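Local coordinates for protein type I modular polyketide synthase (Streptomyces albus subsp. albus, PDB 6IYR) that probably transfers a malonyl-type extender unit from coenzyme A to the acyl carrier protein of module 8 during salinomycin biosynthesis, at residues R127-P133 against H391-A397; A227-G231 against A346-F350; T404-Q408 against V419-T423. One frame throughout, in Å; residues are numbered along the deposited sequence.

Contact 1 (R127-P133 against H391-A397); sequences RTVFVFP and HGAFVEA
Val129 is the bump at the middle of this contact, and the rings of His391 and Phe394 form the hollow that takes it. Its CG2 meets His391 ND1 at 3.5 Å and also rides off-centre over the Phe394 ring as a CH-pi contact. The other branch, CG1, lies against the ring at CD2, while Val131 CG2 comes up to the edge of the same ring. His391 is held from two directions: ND1 donates to Arg127 O (2.7 Å) close to the ring plane, and Arg127 NH2 sits 3.6 Å above one face, near the rim. The arginine reaches back over the imidazole because its chain bends at chi3 (-75°), and its NH1 is bonded to Arg389 O. Along the strands, the backbones zip together in parallel: Val129 N donates to Ala393 O (2.8 Å), Val129 O accepts from Val395 N (2.7 Å), and Val131 repeats the pattern with Val395 O and Ala397 N. At the far end Pro133 CG presses on Glu396 OE2 at 3.3 Å, on a carboxylate fixed by Ser398 OG and the amides of Val402 and Leu403. Phe130 and Val395 point to the opposite face of the sheet. The two strands are the central pair of the parallel sheet in the alpha/beta core of the acyltransferase domain, with strand 215-218 beyond 129-132 and strand 419-421 beyond 393-396. Helix 379-388 covers the Val129 and Phe394 face, and helix 188-208 packs on Val395 and Phe132.

Contact 2 (A227-G231 against A346-F350); sequences AAVAG and AEVPF
Phe350 reaches to the last turn of helix 222-230 and touches Ala227 and Ala230. From CB, CG lies anti to the backbone N (chi1 180°), which carries the ring to the helix, and chi2 (-72°) turns its edge there. CD2 touches first, 4.4 Å from Ala230 CB and a little closer to Ala227 CA. CE2, next along that edge, meets Ala227 N at 3.7 Å, near the ring plane, and Ala227 CB at 4.0 Å. Elsewhere the ring packs on Val216, Val359, Glu223 and Ala226. One turn on, Ala230 fills the gap between helix and loop: its CB lies 3.5 Å from Val348 O and 4.1 Å from Val348 CB, with Ala346 CB close by. Its carbonyl takes two amides of the loop. Glu347 N approaches Ala230 O almost head-on at 2.8 Å, although its N-H is bent. Val348 N reaches the same oxygen at 3.2 Å, on a lone pair in the carbonyl plane. Gly231, bonded through its O to Arg344 NE, is the first residue to leave helical backbone angles, with positive phi (92°). The contact ties a surface loop to the C-terminal end of the helix that follows the probable nucleophile elbow, and main-chain groups do its polar work: two loop amides satisfy the Ala230 carbonyl, while alanine methyls, a valine and an aromatic edge supply a largely apolar fit around it.

Contact 3 (T404-Q408 against V419-T423); sequences TVGVQ and VTQGT
Thr404, which meets Thr420 across the contact, accepts the backbone N-H of Gln408 (Thr404 O to Gln408 N 2.9 Å), closing the first turn of helix 404-414 and bringing Thr404, Val407 and Gln408 round to the side where Thr420 lies. Thr420, on strand 419-421, points its side chain into that turn and supplies most of the touching surface from the strand. Its methyl, CG2, is wedged against Val407: CG1 is only 3.3 Å away and CB 3.4 Å, both tighter than ordinary carbon contact. The hydroxyl of Thr420 almost eclipses the backbone N (chi1 -19°), an unfavourable torsion, and together with the short carbon distances it makes the exact setting of this side chain doubtful. The same methyl meets Thr404 OG1 at 3.6 Å, with the two threonine side chains set at a slant to each other. Thr404 OG1 also comes within 3.8 Å of Gln421 N. On the other flank, Thr420 OG1 lies 3.5 Å from Val407 CG1 and close to the end of Gln408, whose chain bends at chi2 (65°) to bring the amide there. The helix segment runs nearly antiparallel to the strand, as expected where a helix returns the chain in a right-handed beta-alpha-beta crossover; here it joins strand 393-396 to strand 419-421. Phe394 continues the packing, touching both Val407 and Thr420, and the backbone of Gln421 bonds to Phe394 and Glu396 in the sheet. The chemistry is chiefly one of packing, methyls meeting methyls and hydroxyls; Thr420 OG1, buried by the helix, has no hydrogen-bonding partner as modelled, but with its setting doubtful little should rest on that.

Contact 1 lies at the centre of the parallel sheet; contact 3 adjoins it, and contact 2 reaches it through Phe132 CZ and Val229 CG2, 3.7 Å apart. The centres of contacts 1 and 3 are about 8 Å apart: Glu396 N probably bonds to Gln421 O and Glu396 O to Thr423 OG1, each at 2.7 Å. Those of contacts 1 and 2 are about 13 Å apart. Contacts 2 and 3 do not touch; their nearest atoms are about 11 Å apart. Between strand 215-218 and helix 222-230 lies the probable nucleophile elbow with Ser220. Phe132 of contact 1 touches this turn, and Phe350 of contact 2 lies near it.

Contact 1 (R127-P133 against H391-A397)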
loop_
_atom_site.group_PDB
_atom_site.type_symbol
_atom_site.label_atom_id
_atom_site.label_comp_id
_atom_site.label_asym_id
_atom_site.label_seq_id
_atom_site.Cartn_x
_atom_site.Cartn_y
_atom_site.Cartn_z
ATOM N N ARG A 127 15.756 0.691 5.047
ATOM C CA ARG A 127 15.423 -0.639 4.595
ATOM C C ARG A 127 13.927 -0.783 4.478
ATOM O O ARG A 127 13.276 -1.492 5.240
ATOM C CB ARG A 127 16.033 -1.649 5.523
ATOM C CG ARG A 127 17.538 -1.508 5.493
ATOM C CD ARG A 127 18.194 -2.808 5.861
ATOM N NE ARG A 127 18.061 -2.979 7.289
ATOM C CZ ARG A 127 17.631 -4.075 7.883
ATOM N NH1 ARG A 127 17.587 -4.106 9.203
ATOM N NH2 ARG A 127 17.325 -5.149 7.176
ATOM N N THR A 128 13.385 -0.126 3.475
ATOM C CA THR A 128 11.969 0.128 3.515
ATOM C C THR A 128 11.145 -1.039 2.946
ATOM O O THR A 128 11.475 -1.625 1.912
ATOM C CB THR A 128 11.618 1.554 3.026
ATOM O OG1 THR A 128 10.399 1.587 2.271
ATOM C CG2 THR A 128 12.741 2.168 2.293
ATOM N N VAL A 129 10.109 -1.414 3.695
ATOM C CA VAL A 129 9.235 -2.495 3.296
ATOM C C VAL A 129 8.055 -1.979 2.489
ATOM O O VAL A 129 7.354 -1.034 2.923
ATOM C CB VAL A 129 8.700 -3.215 4.526
ATOM C CG1 VAL A 129 7.739 -4.294 4.089
ATOM C CG2 VAL A 129 9.835 -3.784 5.337
ATOM N N PHE A 130 7.858 -2.519 1.295
ATOM C CA PHE A 130 6.629 -2.222 0.538
ATOM C C PHE A 130 5.481 -3.219 0.899
ATOM O O PHE A 130 5.648 -4.445 0.793
ATOM C CB PHE A 130 6.854 -2.252 -0.977
ATOM C CG PHE A 130 7.645 -1.070 -1.535
ATOM C CD1 PHE A 130 8.280 -0.153 -0.699
ATOM C CD2 PHE A 130 7.901 -1.002 -2.897
ATOM C CE1 PHE A 130 9.045 0.869 -1.232
ATOM C CE2 PHE A 130 8.711 0.002 -3.444
ATOM C CZ PHE A 130 9.281 0.932 -2.600
ATOM N N VAL A 131 4.307 -2.664 1.201
ATOM C CA VAL A 131 3.114 -3.440 1.580
ATOM C C VAL A 131 2.037 -3.385 0.504
ATOM O O VAL A 131 1.705 -2.311 -0.002
ATOM C CB VAL A 131 2.525 -2.922 2.892
ATOM C CG1 VAL A 131 1.267 -3.710 3.253
ATOM C CG2 VAL A 131 3.542 -3.048 4.003
ATOM N N PHE A 132 1.546 -4.545 0.074
ATOM C CA PHE A 132 0.577 -4.596 -0.999
ATOM C C PHE A 132 -0.714 -5.234 -0.466
ATOM O O PHE A 132 -0.758 -6.440 -0.221
ATOM C CB PHE A 132 1.119 -5.428 -2.161
ATOM C CG PHE A 132 2.321 -4.818 -2.836
ATOM C CD1 PHE A 132 3.598 -5.006 -2.311
ATOM C CD2 PHE A 132 2.163 -3.977 -3.926
ATOM C CE1 PHE A 132 4.700 -4.440 -2.925
ATOM C CE2 PHE A 132 3.281 -3.470 -4.602
ATOM C CZ PHE A 132 4.543 -3.701 -4.097
ATOM N N PRO A 133 -1.738 -4.415 -0.206
ATOM C CA PRO A 133 -2.953 -4.987 0.373
ATOM C C PRO A 133 -3.765 -5.729 -0.644
ATOM O O PRO A 133 -3.440 -5.721 -1.845
ATOM C CB PRO A 133 -3.757 -3.758 0.857
ATOM C CG PRO A 133 -2.951 -2.579 0.533
ATOM C CD PRO A 133 -1.881 -2.971 -0.456
ATOM N N HIS A 391 13.730 -3.599 10.254
ATOM C CA HIS A 391 13.152 -2.708 9.283
ATOM C C HIS A 391 12.393 -1.590 9.997
ATOM O O HIS A 391 11.762 -1.826 11.019
ATOM C CB HIS A 391 12.217 -3.462 8.366
ATOM C CG HIS A 391 12.913 -4.399 7.445
ATOM N ND1 HIS A 391 13.235 -4.058 6.154
ATOM C CD2 HIS A 391 13.327 -5.681 7.617
ATOM C CE1 HIS A 391 13.841 -5.084 5.574
ATOM N NE2 HIS A 391 13.935 -6.065 6.455
ATOM N N GLY A 392 12.533 -0.358 9.508
ATOM C CA GLY A 392 12.049 0.803 10.258
ATOM C C GLY A 392 10.876 1.496 9.603
ATOM O O GLY A 392 10.242 2.360 10.207
ATOM N N ALA A 393 10.646 1.200 8.327
ATOM C CA ALA A 393 9.591 1.873 7.592
ATOM C C ALA A 393 8.806 0.931 6.698
ATOM O O ALA A 393 9.382 0.124 5.974
ATOM C CB ALA A 393 10.134 3.020 6.758
ATOM N N PHE A 394 7.484 1.053 6.790
ATOM C CA PHE A 394 6.559 0.322 5.956
ATOM C C PHE A 394 5.734 1.250 5.096
ATOM O O PHE A 394 5.006 2.124 5.597
ATOM C CB PHE A 394 5.619 -0.492 6.852
ATOM C CG PHE A 394 6.323 -1.559 7.614
ATOM C CD1 PHE A 394 7.013 -1.254 8.753
ATOM C CD2 PHE A 394 6.304 -2.881 7.177
ATOM C CE1 PHE A 394 7.721 -2.231 9.433
ATOM C CE2 PHE A 394 6.911 -3.872 7.923
ATOM C CZ PHE A 394 7.666 -3.546 9.008
ATOM N N VAL A 395 5.756 0.992 3.811
ATOM C CA VAL A 395 5.062 1.838 2.850
ATOM C C VAL A 395 4.011 1.029 2.131
ATOM O O VAL A 395 4.317 0.109 1.374
ATOM C CB VAL A 395 6.035 2.460 1.836
ATOM C CG1 VAL A 395 5.327 3.150 0.701
ATOM C CG2 VAL A 395 6.929 3.478 2.530
ATOM N N GLU A 396 2.751 1.447 2.290
ATOM C CA GLU A 396 1.673 0.785 1.564
ATOM C C GLU A 396 1.496 1.399 0.211
ATOM O O GLU A 396 1.208 2.575 0.094
ATOM C CB GLU A 396 0.369 0.811 2.386
ATOM C CG GLU A 396 -0.702 -0.176 1.912
ATOM C CD GLU A 396 -1.973 -0.055 2.715
ATOM O OE1 GLU A 396 -1.900 -0.264 3.938
ATOM O OE2 GLU A 396 -3.016 0.292 2.131
ATOM N N ALA A 397 1.769 0.607 -0.819
ATOM C CA ALA A 397 1.656 1.029 -2.189
ATOM C C ALA A 397 0.237 0.873 -2.686
ATOM O O ALA A 397 0.015 0.135 -3.643
ATOM C CB ALA A 397 2.548 0.178 -3.076
#

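Contact 2 (A227-G231 against A346-F350)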
loop_
_atom_site.group_PDB
_atom_site.type_symbol
_atom_site.label_atom_id
_atom_site.label_comp_id
_atom_site.label_asym_id
_atom_site.label_seq_id
_atom_site.Cartn_x
_atom_site.Cartn_y
_atom_site.Cartn_z
ATOM N N ALA A 227 4.709 -9.912 -6.162
ATOM C CA ALA A 227 5.542 -10.857 -6.892
ATOM C C ALA A 227 6.040 -10.212 -8.161
ATOM O O ALA A 227 7.156 -10.462 -8.618
ATOM C CB ALA A 227 4.751 -12.115 -7.217
ATOM N N ALA A 228 5.192 -9.401 -8.755
ATOM C CA ALA A 228 5.570 -8.688 -9.938
ATOM C C ALA A 228 6.613 -7.622 -9.647
ATOM O O ALA A 228 7.532 -7.400 -10.444
ATOM C CB ALA A 228 4.366 -8.075 -10.583
ATOM N N VAL A 229 6.480 -6.950 -8.523
ATOM C CA VAL A 229 7.418 -5.893 -8.190
ATOM C C VAL A 229 8.750 -6.539 -7.808
ATOM O O VAL A 229 9.800 -5.999 -8.073
ATOM C CB VAL A 229 6.863 -4.986 -7.058
ATOM C CG1 VAL A 229 7.946 -4.084 -6.468
ATOM C CG2 VAL A 229 5.668 -4.153 -7.560
ATOM N N ALA A 230 8.708 -7.663 -7.119
ATOM C CA ALA A 230 9.907 -8.321 -6.661
ATOM C C ALA A 230 10.646 -9.069 -7.783
ATOM O O ALA A 230 11.772 -9.519 -7.586
ATOM C CB ALA A 230 9.553 -9.305 -5.548
ATOM N N GLY A 231 9.959 -9.322 -8.887
ATOM C CA GLY A 231 10.542 -9.973 -10.043
ATOM C C GLY A 231 10.380 -11.485 -10.037
ATOM O O GLY A 231 10.846 -12.144 -10.945
ATOM N N ALA A 346 13.367 -14.160 -7.207
ATOM C CA ALA A 346 12.969 -12.771 -6.952
ATOM C C ALA A 346 14.207 -11.966 -6.670
ATOM O O ALA A 346 15.042 -12.373 -5.843
ATOM C CB ALA A 346 12.025 -12.694 -5.760
ATOM N N GLU A 347 14.241 -10.770 -7.247
ATOM C CA GLU A 347 15.338 -9.815 -7.029
ATOM C C GLU A 347 15.186 -8.977 -5.785
ATOM O O GLU A 347 16.143 -8.359 -5.344
ATOM C CB GLU A 347 15.438 -8.868 -8.211
ATOM C CG GLU A 347 15.421 -9.559 -9.552
ATOM C CD GLU A 347 15.439 -8.555 -10.679
ATOM O OE1 GLU A 347 15.718 -7.369 -10.397
ATOM O OE2 GLU A 347 15.114 -8.930 -11.823
ATOM N N VAL A 348 13.958 -8.870 -5.278
ATOM C CA VAL A 348 13.698 -8.194 -4.018
ATOM C C VAL A 348 13.144 -9.221 -3.053
ATOM O O VAL A 348 12.270 -9.993 -3.411
ATOM C CB VAL A 348 12.632 -7.058 -4.151
ATOM C CG1 VAL A 348 12.408 -6.403 -2.797
ATOM C CG2 VAL A 348 13.060 -6.010 -5.170
ATOM N N PRO A 349 13.673 -9.250 -1.833
ATOM C CA PRO A 349 13.197 -10.214 -0.876
ATOM C C PRO A 349 11.655 -10.189 -0.773
ATOM O O PRO A 349 11.051 -9.098 -0.648
ATOM C CB PRO A 349 13.832 -9.745 0.421
ATOM C CG PRO A 349 15.158 -9.123 -0.012
ATOM C CD PRO A 349 14.878 -8.533 -1.371
ATOM N N PHE A 350 11.057 -11.383 -0.773
ATOM C CA PHE A 350 9.599 -11.579 -0.736
ATOM C C PHE A 350 9.257 -12.459 0.463
ATOM O O PHE A 350 9.635 -13.644 0.528
ATOM C CB PHE A 350 9.147 -12.204 -2.060
ATOM C CG PHE A 350 7.654 -12.467 -2.158
ATOM C CD1 PHE A 350 7.060 -13.494 -1.431
ATOM C CD2 PHE A 350 6.914 -11.871 -3.153
ATOM C CE1 PHE A 350 5.696 -13.729 -1.536
ATOM C CE2 PHE A 350 5.571 -12.161 -3.332
ATOM C CZ PHE A 350 4.957 -13.095 -2.526
#

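Contact 3 (T404-Q408 against V419-T423)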
loop_
_atom_site.group_PDB
_atom_site.type_symbol
_atom_site.label_atom_id
_atom_site.label_comp_id
_atom_site.label_asym_id
_atom_site.label_seq_id
_atom_site.Cartn_x
_atom_site.Cartn_y
_atom_site.Cartn_z
ATOM N N THR A 404 -2.486 0.008 7.225
ATOM C CA THR A 404 -1.648 0.897 7.959
ATOM C C THR A 404 -2.048 0.882 9.443
ATOM O O THR A 404 -1.188 0.751 10.309
ATOM C CB THR A 404 -1.817 2.210 7.197
ATOM O OG1 THR A 404 -0.576 2.884 7.031
ATOM C CG2 THR A 404 -2.933 3.011 7.685
ATOM N N VAL A 405 -3.332 0.648 9.724
ATOM C CA VAL A 405 -3.787 0.495 11.123
ATOM C C VAL A 405 -3.251 -0.788 11.756
ATOM O O VAL A 405 -2.876 -0.816 12.932
ATOM C CB VAL A 405 -5.323 0.489 11.207
ATOM C CG1 VAL A 405 -5.790 0.127 12.616
ATOM C CG2 VAL A 405 -5.853 1.857 10.789
ATOM N N GLY A 406 -3.264 -1.878 10.992
ATOM C CA GLY A 406 -2.780 -3.154 11.508
ATOM C C GLY A 406 -1.269 -3.202 11.666
ATOM O O GLY A 406 -0.747 -3.768 12.628
ATOM N N VAL A 407 -0.548 -2.584 10.742
ATOM C CA VAL A 407 0.919 -2.478 10.939
ATOM C C VAL A 407 1.206 -1.657 12.201
ATOM O O VAL A 407 2.001 -2.054 13.061
ATOM C CB VAL A 407 1.614 -1.854 9.716
ATOM C CG1 VAL A 407 3.135 -1.688 9.953
ATOM C CG2 VAL A 407 1.337 -2.678 8.466
ATOM N N GLN A 408 0.500 -0.537 12.350
ATOM C CA GLN A 408 0.728 0.349 13.492
ATOM C C GLN A 408 0.419 -0.340 14.810
ATOM O O GLN A 408 1.172 -0.208 15.793
ATOM C CB GLN A 408 -0.151 1.604 13.360
ATOM C CG GLN A 408 0.150 2.659 14.418
ATOM C CD GLN A 408 1.557 3.226 14.286
ATOM O OE1 GLN A 408 2.440 2.952 15.111
ATOM N NE2 GLN A 408 1.801 3.910 13.193
ATOM N N VAL A 419 7.784 3.142 11.419
ATOM C CA VAL A 419 6.628 3.885 10.975
ATOM C C VAL A 419 5.910 3.210 9.809
ATOM O O VAL A 419 6.494 2.432 9.087
ATOM C CB VAL A 419 7.013 5.317 10.564
ATOM C CG1 VAL A 419 7.571 6.072 11.743
ATOM C CG2 VAL A 419 8.023 5.300 9.440
ATOM N N THR A 420 4.629 3.508 9.667
ATOM C CA THR A 420 3.811 2.994 8.593
ATOM C C THR A 420 3.143 4.123 7.881
ATOM O O THR A 420 2.700 5.062 8.508
ATOM C CB THR A 420 2.604 2.198 9.085
ATOM O OG1 THR A 420 2.793 1.775 10.428
ATOM C CG2 THR A 420 2.344 1.045 8.186
ATOM N N GLN A 421 3.042 4.006 6.572
ATOM C CA GLN A 421 2.366 4.997 5.794
ATOM C C GLN A 421 1.830 4.469 4.478
ATOM O O GLN A 421 2.207 3.423 4.019
ATOM C CB GLN A 421 3.260 6.184 5.552
ATOM C CG GLN A 421 4.328 5.954 4.533
ATOM C CD GLN A 421 4.821 7.259 4.012
ATOM O OE1 GLN A 421 4.324 7.753 3.024
ATOM N NE2 GLN A 421 5.764 7.843 4.699
ATOM N N GLY A 422 0.893 5.211 3.923
ATOM C CA GLY A 422 0.292 4.908 2.652
ATOM C C GLY A 422 0.873 5.715 1.516
ATOM O O GLY A 422 1.897 6.361 1.634
ATOM N N THR A 423 0.199 5.618 0.392
ATOM C CA THR A 423 0.529 6.347 -0.805
ATOM C C THR A 423 -0.556 7.348 -1.163
ATOM O O THR A 423 -0.376 8.551 -0.968
ATOM C CB THR A 423 0.847 5.412 -1.979
ATOM O OG1 THR A 423 1.949 4.591 -1.623
ATOM C CG2 THR A 423 1.268 6.168 -3.188
#